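Local coordinates for protein synthesis inhibitor I (Hordeum vulgare, PDB 4FBC) that belongs to the plant ribosome-inactivating proteins, acts as an inhibitor of protein synthesis, and holds adenosine monophosphate in a pocket, at residues 44-54 / 252-260. The protein carries 3 engineered substitutions. Residues are numbered along the deposited sequence; the frame is centred on the assembly and turned at random.
Sequences HFSHNRPVLPP and ANTLGILLF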
ATOM      1  N   HIS A  44      -4.679 -17.033  -8.145  1.00 13.24           N
ATOM      2  CA  HIS A  44      -5.350 -15.999  -8.929  1.00 12.41           C
ATOM      3  C   HIS A  44      -4.396 -14.888  -9.363  1.00 12.34           C
ATOM      4  O   HIS A  44      -4.053 -13.998  -8.571  1.00 12.86           O
ATOM      5  CB  HIS A  44      -6.516 -15.399  -8.117  1.00 12.37           C
ATOM      6  CG  HIS A  44      -7.404 -14.487  -8.908  1.00 14.18           C
ATOM      7  ND1 HIS A  44      -8.268 -13.591  -8.314  1.00 13.54           N
ATOM      8  CD2 HIS A  44      -7.557 -14.336 -10.243  1.00 15.02           C
ATOM      9  CE1 HIS A  44      -8.920 -12.927  -9.254  1.00 17.19           C
ATOM     10  NE2 HIS A  44      -8.510 -13.361 -10.434  1.00 15.18           N
ATOM     11  N   PHE A  45      -3.964 -14.951 -10.621  1.00 14.29           N
ATOM     12  CA  PHE A  45      -3.208 -13.863 -11.233  1.00 13.01           C
ATOM     13  C   PHE A  45      -4.040 -13.279 -12.359  1.00 15.21           C
ATOM     14  O   PHE A  45      -4.948 -13.936 -12.865  1.00 17.01           O
ATOM     15  CB  PHE A  45      -1.910 -14.399 -11.853  1.00 11.28           C
ATOM     16  CG  PHE A  45      -0.863 -14.778 -10.862  1.00 16.18           C
ATOM     17  CD1 PHE A  45      -0.960 -15.969 -10.148  1.00 14.48           C
ATOM     18  CD2 PHE A  45       0.261 -13.979 -10.695  1.00 14.16           C
ATOM     19  CE1 PHE A  45       0.041 -16.332  -9.240  1.00 16.44           C
ATOM     20  CE2 PHE A  45       1.259 -14.329  -9.787  1.00 19.25           C
ATOM     21  CZ  PHE A  45       1.143 -15.511  -9.059  1.00 17.65           C
ATOM     22  N   SER A  46      -3.722 -12.049 -12.771  1.00 13.78           N
ATOM     23  CA  SER A  46      -4.328 -11.445 -13.961  1.00 13.72           C
ATOM     24  C   SER A  46      -3.212 -10.861 -14.805  1.00 16.78           C
ATOM     25  O   SER A  46      -2.492  -9.982 -14.331  1.00 14.67           O
ATOM     26  CB  SER A  46      -5.287 -10.313 -13.566  1.00 16.56           C
ATOM     27  OG  SER A  46      -5.896  -9.739 -14.720  1.00 19.67           O
ATOM     28  N   HIS A  47      -3.079 -11.341 -16.046  1.00 13.95           N
ATOM     29  CA  HIS A  47      -2.003 -10.905 -16.952  1.00 16.58           C
ATOM     30  C   HIS A  47      -0.647 -10.982 -16.260  1.00 17.76           C
ATOM     31  O   HIS A  47       0.194 -10.072 -16.374  1.00 16.62           O
ATOM     32  CB  HIS A  47      -2.285  -9.492 -17.477  1.00 18.28           C
ATOM     33  CG  HIS A  47      -3.583  -9.383 -18.216  1.00 19.92           C
ATOM     34  ND1 HIS A  47      -3.652  -9.158 -19.575  1.00 21.68           N
ATOM     35  CD2 HIS A  47      -4.863  -9.499 -17.788  1.00 18.80           C
ATOM     36  CE1 HIS A  47      -4.920  -9.125 -19.949  1.00 21.06           C
ATOM     37  NE2 HIS A  47      -5.673  -9.330 -18.886  1.00 23.07           N
ATOM     38  N   ASN A  48      -0.452 -12.081 -15.536  1.00 15.05           N
ATOM     39  CA  ASN A  48       0.777 -12.352 -14.788  1.00 15.03           C
ATOM     40  C   ASN A  48       1.112 -11.297 -13.728  1.00 14.33           C
ATOM     41  O   ASN A  48       2.276 -11.118 -13.357  1.00 12.46           O
ATOM     42  CB  ASN A  48       1.967 -12.580 -15.733  1.00 17.61           C
ATOM     43  CG  ASN A  48       3.108 -13.336 -15.067  1.00 21.17           C
ATOM     44  OD1 ASN A  48       2.910 -14.013 -14.052  1.00 17.27           O
ATOM     45  ND2 ASN A  48       4.309 -13.230 -15.637  1.00 15.71           N
ATOM     46  N   ARG A  49       0.082 -10.610 -13.238  1.00 13.07           N
ATOM     47  CA  ARG A  49       0.231  -9.740 -12.081  1.00 12.57           C
ATOM     48  C   ARG A  49      -0.533 -10.389 -10.937  1.00 11.81           C
ATOM     49  O   ARG A  49      -1.602 -10.973 -11.157  1.00 11.82           O
ATOM     50  CB  ARG A  49      -0.358  -8.350 -12.346  1.00 11.35           C
ATOM     51  CG  ARG A  49       0.305  -7.577 -13.479  1.00 13.53           C
ATOM     52  CD  ARG A  49       1.829  -7.544 -13.336  1.00 12.07           C
ATOM     53  NE  ARG A  49       2.254  -7.062 -12.024  1.00 11.58           N
ATOM     54  CZ  ARG A  49       3.425  -7.348 -11.466  1.00 13.95           C
ATOM     55  NH1 ARG A  49       4.297  -8.112 -12.118  1.00 14.85           N
ATOM     56  NH2 ARG A  49       3.729  -6.872 -10.260  1.00 11.37           N
ATOM     57  N   PRO A  50      -0.000 -10.287  -9.712  1.00 13.03           N
ATOM     58  CA  PRO A  50      -0.680 -10.929  -8.578  1.00 13.32           C
ATOM     59  C   PRO A  50      -2.006 -10.241  -8.202  1.00 11.33           C
ATOM     60  O   PRO A  50      -2.170  -9.033  -8.406  1.00 13.46           O
ATOM     61  CB  PRO A  50       0.342 -10.807  -7.443  1.00 13.55           C
ATOM     62  CG  PRO A  50       1.126  -9.563  -7.769  1.00 11.83           C
ATOM     63  CD  PRO A  50       1.197  -9.537  -9.295  1.00 12.00           C
ATOM     64  N   VAL A  51      -2.955 -11.017  -7.683  1.00 11.06           N
ATOM     65  CA  VAL A  51      -4.226 -10.461  -7.198  1.00 13.23           C
ATOM     66  C   VAL A  51      -4.314 -10.825  -5.731  1.00 13.06           C
ATOM     67  O   VAL A  51      -3.955 -11.932  -5.350  1.00 15.01           O
ATOM     68  CB  VAL A  51      -5.443 -11.063  -7.937  1.00 11.72           C
ATOM     69  CG1 VAL A  51      -6.750 -10.414  -7.453  1.00 14.55           C
ATOM     70  CG2 VAL A  51      -5.295 -10.892  -9.453  1.00 14.67           C
ATOM     71  N   LEU A  52      -4.758  -9.883  -4.908  1.00 13.91           N
ATOM     72  CA  LEU A  52      -4.960 -10.141  -3.496  1.00 13.05           C
ATOM     73  C   LEU A  52      -6.103 -11.133  -3.352  1.00 12.23           C
ATOM     74  O   LEU A  52      -6.993 -11.189  -4.206  1.00 14.01           O
ATOM     75  CB  LEU A  52      -5.315  -8.839  -2.777  1.00 13.96           C
ATOM     76  CG  LEU A  52      -4.162  -7.861  -2.559  1.00 13.26           C
ATOM     77  CD1 LEU A  52      -4.681  -6.435  -2.400  1.00 14.68           C
ATOM     78  CD2 LEU A  52      -3.417  -8.285  -1.316  1.00 14.64           C
ATOM     79  N   PRO A  53      -6.078 -11.929  -2.277  1.00 13.90           N
ATOM     80  CA  PRO A  53      -7.294 -12.690  -1.961  1.00 13.78           C
ATOM     81  C   PRO A  53      -8.425 -11.717  -1.604  1.00 13.71           C
ATOM     82  O   PRO A  53      -8.145 -10.571  -1.214  1.00 17.53           O
ATOM     83  CB  PRO A  53      -6.883 -13.501  -0.729  1.00 16.64           C
ATOM     84  CG  PRO A  53      -5.821 -12.662  -0.054  1.00 15.09           C
ATOM     85  CD  PRO A  53      -5.091 -11.930  -1.179  1.00 13.17           C
ATOM     86  N   PRO A  54      -9.693 -12.158  -1.737  1.00 14.73           N
ATOM     87  CA  PRO A  54     -10.815 -11.320  -1.290  1.00 15.15           C
ATOM     88  C   PRO A  54     -10.710 -11.003   0.193  1.00 16.22           C
ATOM     89  O   PRO A  54     -10.005 -11.698   0.933  1.00 15.74           O
ATOM     90  CB  PRO A  54     -12.039 -12.225  -1.516  1.00 16.16           C
ATOM     91  CG  PRO A  54     -11.619 -13.166  -2.607  1.00 16.35           C
ATOM     92  CD  PRO A  54     -10.141 -13.414  -2.358  1.00 13.95           C
ATOM     93  N   ALA A 252      -1.434  -4.004 -17.050  1.00 15.50           N
ATOM     94  CA  ALA A 252      -0.553  -5.011 -16.444  1.00 15.78           C
ATOM     95  C   ALA A 252       0.786  -4.395 -16.041  1.00 16.80           C
ATOM     96  O   ALA A 252       1.296  -4.662 -14.954  1.00 13.28           O
ATOM     97  CB  ALA A 252      -0.338  -6.198 -17.387  1.00 16.70           C
ATOM     98  N   ASN A 253       1.354  -3.563 -16.910  1.00 14.47           N
ATOM     99  CA  ASN A 253       2.586  -2.855 -16.555  1.00 16.76           C
ATOM    100  C   ASN A 253       2.399  -1.850 -15.423  1.00 14.03           C
ATOM    101  O   ASN A 253       3.362  -1.482 -14.756  1.00 13.50           O
ATOM    102  CB  ASN A 253       3.172  -2.152 -17.781  1.00 15.36           C
ATOM    103  CG  ASN A 253       3.903  -3.103 -18.693  1.00 16.41           C
ATOM    104  OD1 ASN A 253       4.709  -3.925 -18.234  1.00 20.60           O
ATOM    105  ND2 ASN A 253       3.631  -3.012 -19.988  1.00 16.69           N
ATOM    106  N   THR A 254       1.162  -1.411 -15.199  1.00 14.00           N
ATOM    107  CA  THR A 254       0.882  -0.399 -14.181  1.00 13.64           C
ATOM    108  C   THR A 254       0.588  -0.994 -12.802  1.00 13.57           C
ATOM    109  O   THR A 254       1.044  -0.464 -11.782  1.00 13.20           O
ATOM    110  CB  THR A 254      -0.279   0.521 -14.620  1.00 12.92           C
ATOM    111  OG1 THR A 254       0.091   1.169 -15.845  1.00 15.16           O
ATOM    112  CG2 THR A 254      -0.583   1.572 -13.544  1.00 14.73           C
ATOM    113  N   LEU A 255      -0.151  -2.102 -12.776  1.00 13.17           N
ATOM    114  CA  LEU A 255      -0.593  -2.709 -11.520  1.00 12.24           C
ATOM    115  C   LEU A 255       0.529  -3.518 -10.862  1.00 13.30           C
ATOM    116  O   LEU A 255       1.064  -4.451 -11.459  1.00 13.91           O
ATOM    117  CB  LEU A 255      -1.831  -3.594 -11.761  1.00 12.17           C
ATOM    118  CG  LEU A 255      -3.136  -2.817 -11.998  1.00 13.78           C
ATOM    119  CD1 LEU A 255      -4.141  -3.665 -12.758  1.00 13.24           C
ATOM    120  CD2 LEU A 255      -3.717  -2.326 -10.677  1.00 13.78           C
ATOM    121  N   GLY A 256       0.885  -3.146  -9.636  1.00 11.62           N
ATOM    122  CA  GLY A 256       1.816  -3.931  -8.830  1.00 11.23           C
ATOM    123  C   GLY A 256       1.124  -5.163  -8.261  1.00 12.00           C
ATOM    124  O   GLY A 256       1.619  -6.280  -8.394  1.00 13.40           O
ATOM    125  N   ILE A 257      -0.029  -4.957  -7.627  1.00 10.72           N
ATOM    126  CA  ILE A 257      -0.878  -6.067  -7.171  1.00 10.21           C
ATOM    127  C   ILE A 257      -2.313  -5.574  -7.209  1.00 10.79           C
ATOM    128  O   ILE A 257      -2.571  -4.432  -6.855  1.00 13.46           O
ATOM    129  CB  ILE A 257      -0.459  -6.606  -5.758  1.00 13.36           C
ATOM    130  CG1 ILE A 257      -1.340  -7.796  -5.343  1.00 14.38           C
ATOM    131  CG2 ILE A 257      -0.449  -5.483  -4.698  1.00 13.90           C
ATOM    132  CD1 ILE A 257      -0.785  -8.569  -4.113  1.00 12.26           C
ATOM    133  N   LEU A 258      -3.228  -6.410  -7.691  1.00 13.55           N
ATOM    134  CA  LEU A 258      -4.619  -5.988  -7.883  1.00 13.19           C
ATOM    135  C   LEU A 258      -5.412  -6.182  -6.595  1.00 12.98           C
ATOM    136  O   LEU A 258      -5.215  -7.163  -5.895  1.00 12.58           O
ATOM    137  CB  LEU A 258      -5.297  -6.804  -9.003  1.00 14.09           C
ATOM    138  CG  LEU A 258      -5.000  -6.504 -10.476  1.00 13.72           C
ATOM    139  CD1 LEU A 258      -3.579  -6.937 -10.857  1.00 12.52           C
ATOM    140  CD2 LEU A 258      -6.020  -7.157 -11.401  1.00 15.35           C
ATOM    141  N   LEU A 259      -6.304  -5.240  -6.293  1.00 12.39           N
ATOM    142  CA  LEU A 259      -7.340  -5.468  -5.278  1.00 14.41           C
ATOM    143  C   LEU A 259      -8.313  -6.494  -5.834  1.00 15.45           C
ATOM    144  O   LEU A 259      -8.669  -6.446  -7.011  1.00 14.22           O
ATOM    145  CB  LEU A 259      -8.090  -4.163  -5.003  1.00 14.78           C
ATOM    146  CG  LEU A 259      -9.255  -4.216  -4.000  1.00 14.71           C
ATOM    147  CD1 LEU A 259      -8.727  -4.500  -2.617  1.00 14.54           C
ATOM    148  CD2 LEU A 259     -10.002  -2.878  -4.034  1.00 15.94           C
ATOM    149  N   PHE A 260      -8.747  -7.441  -5.013  1.00 14.71           N
ATOM    150  CA  PHE A 260      -9.762  -8.354  -5.503  1.00 16.02           C
ATOM    151  C   PHE A 260     -11.080  -7.598  -5.712  1.00 14.54           C
ATOM    152  O   PHE A 260     -11.531  -6.858  -4.840  1.00 16.77           O
ATOM    153  CB  PHE A 260      -9.985  -9.539  -4.567  1.00 14.32           C
ATOM    154  CG  PHE A 260     -11.014 -10.489  -5.081  1.00 16.65           C
ATOM    155  CD1 PHE A 260     -10.687 -11.415  -6.061  1.00 14.96           C
ATOM    156  CD2 PHE A 260     -12.325 -10.419  -4.631  1.00 17.56           C
ATOM    157  CE1 PHE A 260     -11.649 -12.282  -6.571  1.00 16.06           C
ATOM    158  CE2 PHE A 260     -13.287 -11.279  -5.141  1.00 16.41           C
ATOM    159  CZ  PHE A 260     -12.954 -12.206  -6.098  1.00 16.12           C
TER
HETATM  160  O   HOH W   1      -8.585  -7.995  -1.892  1.00 14.06           O
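R49 reaches across to the chain after helix 248-254 and grips two successive carbonyls, a worked example of how one guanidinium can pin a helix exit. R49 NE donates to L255 O (2.9 Å), nearly in line with that carbonyl, and R49 NH2 donates to G256 O (2.9 Å) on a lone pair; both acceptors are tilted from the guanidinium plane. The bend at chi2 (-50°) brings R49 CD to 3.3 Å from A252 O, and chi3 (-53°) turns NE toward L255 O. P50 CD lies above one guanidinium face, off toward its rim.

Beyond this polar end the two chains run parallel, and a single beta bridge joins V51 to L258. L258 N gives an almost straight bond to P50 O (2.9 Å), and L258 O receives L52 N. On one side of the bridge I257 CG1 lies against the P50 ring and CD1 against L52 CG (3.8 Å); on the other, L258 sends CD1 to R49 CB and CD2 to S46 CB. At the far end P54 CG sits over the F260 ring, 3.5 Å from its centroid, a CH-pi contact. The H44 ring meets F260 rim to rim, planes at 72°, and V51 CG2 covers a face of that imidazole. A water bridges P53 O and F260 N.

The second shell ties this seam to the adenosine monophosphate pocket: W214 NE1 bonds to I257 O, and the R179 backbone to G256 and I257. Q181 NE2 is a second donor to L255 O. L259, between the bridge and F260, brings its side chain within about 5 Å of the ligand. The arginine's charge thus probably complements the carbonyl-rich helix end, the bridge sets the register, and the packing is consistent with holding this chain next to the pocket.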